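Local atomic coordinates of histidine--tRNA ligase (Thermus thermophilus, PDB entry 1H4V), a protein that catalyses the ATP-dependent attachment of L-histidine to tRNA(His), working as a homodimeric class II aminoacyl-tRNA synthetase. Residues A379-E393 with L396-R409. Residues are numbered along the deposited sequence; the frame is centred on the assembly and turned at random.
Sequences AFAGFLGEDELRAGE and LKRLATGEQVRLSR
Phe380 and Arg398 face each other as a non-hydrogen-bonded pair of the antiparallel strands 380-384 and 396-398, within the mixed sheet of the anticodon-binding domain. The short strand axes run nearly antiparallel. Arg398 CG sits over one face of the Phe380 ring, 4.3 Å from its centroid and close enough to the normal to meet the geometry of a CH-pi contact. With CG placed opposite the backbone N (chi1 -174°) and the chain stretched out to NE, the arginine passes over the ring at a slant and brings NH1 to 3.1 Å from Phe380 CE1, its guanidinium turned 37° from the ring plane. Leu416 of helix 412-419 also touches Phe380. On the other side of the sheet, Leu399 CD2 packs 3.6 Å from Ala381 CB, and both side chains touch Ala373 of helix 366-375. Within the sheet, Ala381 and Lys397 form a hydrogen-bonded pair, Ala381 N to Lys397 O 3.1 Å and Lys397 N to Ala381 O 3.0 Å.

Beyond the helical connection 386-391, closed by a Schellman motif with Gly392 at C-prime, Glu393 pairs with Ser408 of the edge strand 404-408. Arg406, its bends at chi2 and chi3 turning the guanidinium back toward two carboxylates, joins them in a salt-bridge network. Glu388 OE1 lies over a guanidinium face, 3.3 Å from Arg406 NH2, so that link is one of charge alone; the same oxygen hydrogen-bonds Thr395 OG1, which also bonds Arg406 NE and so helps to fix both partners. Glu393 comes instead to the guanidinium edge: Arg406 NH1 donates to its OE2 at 2.8 Å, 156° at the hydrogen, with OE2 in the guanidinium plane.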
# COMPACT_ATOMS: atom_id res chain seq x y z
N ALA A 379 -14.57 -25.30 5.50
CA ALA A 379 -15.87 -25.45 6.13
C ALA A 379 -16.45 -26.76 5.57
O ALA A 379 -16.94 -27.61 6.31
CB ALA A 379 -16.78 -24.28 5.78
N PHE A 380 -16.36 -26.92 4.25
CA PHE A 380 -16.85 -28.12 3.57
C PHE A 380 -15.78 -28.78 2.74
O PHE A 380 -14.86 -28.13 2.25
CB PHE A 380 -18.01 -27.80 2.63
CG PHE A 380 -19.30 -27.50 3.31
CD1 PHE A 380 -19.57 -26.23 3.79
CD2 PHE A 380 -20.26 -28.50 3.48
CE1 PHE A 380 -20.79 -25.94 4.42
CE2 PHE A 380 -21.48 -28.23 4.10
CZ PHE A 380 -21.74 -26.94 4.57
N ALA A 381 -15.92 -30.08 2.57
CA ALA A 381 -15.02 -30.85 1.73
C ALA A 381 -15.93 -31.33 0.61
O ALA A 381 -17.12 -31.58 0.84
CB ALA A 381 -14.46 -32.03 2.50
N GLY A 382 -15.41 -31.43 -0.61
CA GLY A 382 -16.22 -31.88 -1.72
C GLY A 382 -15.53 -33.04 -2.40
O GLY A 382 -14.30 -33.09 -2.46
N PHE A 383 -16.30 -33.99 -2.91
CA PHE A 383 -15.71 -35.13 -3.57
C PHE A 383 -16.28 -35.35 -4.95
O PHE A 383 -17.50 -35.35 -5.14
CB PHE A 383 -15.89 -36.39 -2.72
CG PHE A 383 -15.24 -36.29 -1.37
CD1 PHE A 383 -15.87 -35.61 -0.34
CD2 PHE A 383 -13.99 -36.86 -1.15
CE1 PHE A 383 -15.25 -35.49 0.91
CE2 PHE A 383 -13.36 -36.74 0.09
CZ PHE A 383 -13.99 -36.05 1.12
N LEU A 384 -15.38 -35.52 -5.92
CA LEU A 384 -15.78 -35.74 -7.30
C LEU A 384 -15.10 -37.00 -7.85
O LEU A 384 -13.88 -37.05 -8.01
CB LEU A 384 -15.41 -34.54 -8.17
CG LEU A 384 -16.17 -33.24 -7.97
CD1 LEU A 384 -15.52 -32.16 -8.83
CD2 LEU A 384 -17.63 -33.42 -8.38
N GLY A 385 -15.92 -38.00 -8.12
CA GLY A 385 -15.40 -39.24 -8.66
C GLY A 385 -16.22 -39.63 -9.87
O GLY A 385 -17.12 -38.90 -10.30
N GLU A 386 -15.91 -40.81 -10.40
CA GLU A 386 -16.60 -41.34 -11.57
C GLU A 386 -18.11 -41.29 -11.38
O GLU A 386 -18.84 -40.87 -12.28
CB GLU A 386 -16.14 -42.77 -11.80
CG GLU A 386 -16.48 -43.31 -13.16
CD GLU A 386 -15.95 -44.71 -13.36
OE1 GLU A 386 -15.97 -45.19 -14.52
OE2 GLU A 386 -15.52 -45.34 -12.37
N ASP A 387 -18.57 -41.71 -10.20
CA ASP A 387 -20.00 -41.73 -9.90
C ASP A 387 -20.66 -40.34 -9.97
O ASP A 387 -21.67 -40.17 -10.65
CB ASP A 387 -20.24 -42.34 -8.51
CG ASP A 387 -19.70 -43.77 -8.39
OD1 ASP A 387 -18.45 -43.94 -8.40
OD2 ASP A 387 -20.51 -44.71 -8.29
N GLU A 388 -20.11 -39.36 -9.26
CA GLU A 388 -20.73 -38.03 -9.31
C GLU A 388 -20.57 -37.39 -10.68
O GLU A 388 -21.44 -36.63 -11.12
CB GLU A 388 -20.18 -37.09 -8.23
CG GLU A 388 -18.82 -37.42 -7.65
CD GLU A 388 -18.88 -38.53 -6.61
OE1 GLU A 388 -19.71 -38.41 -5.68
OE2 GLU A 388 -18.11 -39.51 -6.73
N LEU A 389 -19.48 -37.71 -11.38
CA LEU A 389 -19.28 -37.14 -12.71
C LEU A 389 -20.35 -37.62 -13.68
O LEU A 389 -20.90 -36.83 -14.44
CB LEU A 389 -17.89 -37.47 -13.24
CG LEU A 389 -16.70 -36.73 -12.60
CD1 LEU A 389 -15.44 -36.98 -13.42
CD2 LEU A 389 -16.99 -35.23 -12.56
N ARG A 390 -20.67 -38.91 -13.65
CA ARG A 390 -21.68 -39.46 -14.54
C ARG A 390 -23.07 -38.93 -14.19
O ARG A 390 -23.92 -38.77 -15.06
CB ARG A 390 -21.68 -40.99 -14.47
N ALA A 391 -23.29 -38.66 -12.91
CA ALA A 391 -24.58 -38.17 -12.46
C ALA A 391 -24.67 -36.65 -12.46
O ALA A 391 -25.73 -36.09 -12.22
CB ALA A 391 -24.88 -38.71 -11.06
N GLY A 392 -23.56 -35.97 -12.74
CA GLY A 392 -23.57 -34.52 -12.73
C GLY A 392 -23.94 -34.03 -11.34
O GLY A 392 -24.73 -33.11 -11.17
N GLU A 393 -23.34 -34.67 -10.34
CA GLU A 393 -23.59 -34.34 -8.94
C GLU A 393 -22.29 -34.13 -8.18
O GLU A 393 -21.21 -34.18 -8.75
CB GLU A 393 -24.39 -35.46 -8.28
CG GLU A 393 -25.75 -35.70 -8.91
CD GLU A 393 -26.45 -36.93 -8.37
OE1 GLU A 393 -27.61 -37.17 -8.77
OE2 GLU A 393 -25.86 -37.66 -7.54
N LEU A 396 -20.92 -33.51 -0.65
CA LEU A 396 -20.41 -32.50 0.26
C LEU A 396 -20.41 -33.03 1.69
O LEU A 396 -21.25 -33.84 2.06
CB LEU A 396 -21.26 -31.22 0.18
CG LEU A 396 -21.26 -30.44 -1.14
CD1 LEU A 396 -22.19 -29.23 -1.03
CD2 LEU A 396 -19.84 -30.01 -1.49
N LYS A 397 -19.45 -32.57 2.48
CA LYS A 397 -19.37 -33.00 3.86
C LYS A 397 -19.01 -31.82 4.74
O LYS A 397 -17.91 -31.28 4.64
CB LYS A 397 -18.31 -34.10 4.01
CG LYS A 397 -18.23 -34.67 5.42
CD LYS A 397 -17.09 -35.67 5.54
CE LYS A 397 -17.21 -36.47 6.82
NZ LYS A 397 -18.49 -37.23 6.84
N ARG A 398 -19.94 -31.41 5.59
CA ARG A 398 -19.66 -30.31 6.49
C ARG A 398 -18.68 -30.89 7.51
O ARG A 398 -19.05 -31.73 8.33
CB ARG A 398 -20.94 -29.82 7.16
CG ARG A 398 -20.74 -28.58 8.01
CD ARG A 398 -22.05 -27.89 8.35
NE ARG A 398 -21.84 -26.64 9.08
CZ ARG A 398 -21.11 -25.63 8.63
NH1 ARG A 398 -20.52 -25.71 7.45
NH2 ARG A 398 -20.96 -24.54 9.37
N LEU A 399 -17.43 -30.45 7.43
CA LEU A 399 -16.39 -30.96 8.31
C LEU A 399 -16.71 -30.86 9.80
O LEU A 399 -16.55 -31.84 10.53
CB LEU A 399 -15.05 -30.27 8.00
CG LEU A 399 -14.52 -30.41 6.57
CD1 LEU A 399 -13.08 -29.97 6.52
CD2 LEU A 399 -14.62 -31.83 6.10
N ALA A 400 -17.17 -29.70 10.24
CA ALA A 400 -17.49 -29.49 11.65
C ALA A 400 -18.54 -30.44 12.24
O ALA A 400 -18.48 -30.77 13.42
CB ALA A 400 -17.92 -28.04 11.87
N THR A 401 -19.51 -30.86 11.44
CA THR A 401 -20.55 -31.75 11.95
C THR A 401 -20.56 -33.15 11.33
O THR A 401 -21.32 -34.01 11.76
CB THR A 401 -21.95 -31.14 11.76
OG1 THR A 401 -22.31 -31.18 10.37
CG2 THR A 401 -21.96 -29.69 12.25
N GLY A 402 -19.73 -33.37 10.31
CA GLY A 402 -19.67 -34.67 9.67
C GLY A 402 -20.80 -34.96 8.71
O GLY A 402 -20.77 -35.96 7.98
N GLU A 403 -21.81 -34.10 8.69
CA GLU A 403 -22.95 -34.27 7.80
C GLU A 403 -22.51 -34.35 6.33
O GLU A 403 -21.86 -33.43 5.82
CB GLU A 403 -23.94 -33.11 7.97
CG GLU A 403 -25.03 -33.11 6.92
CD GLU A 403 -25.88 -31.85 6.93
OE1 GLU A 403 -25.31 -30.74 6.87
OE2 GLU A 403 -27.12 -31.98 7.00
N GLN A 404 -22.88 -35.43 5.65
CA GLN A 404 -22.52 -35.62 4.25
C GLN A 404 -23.75 -35.71 3.36
O GLN A 404 -24.67 -36.49 3.63
CB GLN A 404 -21.67 -36.88 4.09
CG GLN A 404 -21.14 -37.07 2.68
CD GLN A 404 -20.30 -38.32 2.52
OE1 GLN A 404 -19.34 -38.53 3.26
NE2 GLN A 404 -20.65 -39.16 1.56
N VAL A 405 -23.76 -34.92 2.30
CA VAL A 405 -24.89 -34.90 1.38
C VAL A 405 -24.49 -35.02 -0.08
O VAL A 405 -23.37 -34.66 -0.47
CB VAL A 405 -25.69 -33.60 1.55
CG1 VAL A 405 -24.81 -32.41 1.16
CG2 VAL A 405 -26.95 -33.64 0.71
N ARG A 406 -25.40 -35.54 -0.89
CA ARG A 406 -25.17 -35.71 -2.32
C ARG A 406 -26.15 -34.80 -3.06
O ARG A 406 -27.35 -34.99 -2.98
CB ARG A 406 -25.40 -37.17 -2.72
CG ARG A 406 -25.33 -37.43 -4.21
CD ARG A 406 -23.94 -37.20 -4.75
NE ARG A 406 -23.09 -38.38 -4.63
CZ ARG A 406 -23.10 -39.40 -5.49
NH1 ARG A 406 -23.91 -39.39 -6.55
NH2 ARG A 406 -22.28 -40.43 -5.30
N LEU A 407 -25.63 -33.81 -3.77
CA LEU A 407 -26.50 -32.90 -4.49
C LEU A 407 -26.01 -32.64 -5.91
O LEU A 407 -24.85 -32.92 -6.24
CB LEU A 407 -26.63 -31.58 -3.72
CG LEU A 407 -25.36 -30.79 -3.37
CD1 LEU A 407 -25.73 -29.58 -2.53
CD2 LEU A 407 -24.40 -31.66 -2.59
N SER A 408 -26.89 -32.12 -6.75
CA SER A 408 -26.54 -31.81 -8.14
C SER A 408 -25.71 -30.53 -8.18
O SER A 408 -25.76 -29.71 -7.26
CB SER A 408 -27.81 -31.63 -8.98
OG SER A 408 -28.60 -30.56 -8.48
N ARG A 409 -24.95 -30.34 -9.25
CA ARG A 409 -24.11 -29.16 -9.38
C ARG A 409 -24.88 -27.84 -9.35
O ARG A 409 -24.37 -26.85 -8.85
CB ARG A 409 -23.26 -29.23 -10.64
CG ARG A 409 -22.14 -30.24 -10.56
CD ARG A 409 -21.00 -29.82 -11.46
NE ARG A 409 -19.88 -30.75 -11.39
CZ ARG A 409 -18.68 -30.50 -11.91
NH1 ARG A 409 -18.44 -29.35 -12.53
NH2 ARG A 409 -17.71 -31.41 -11.81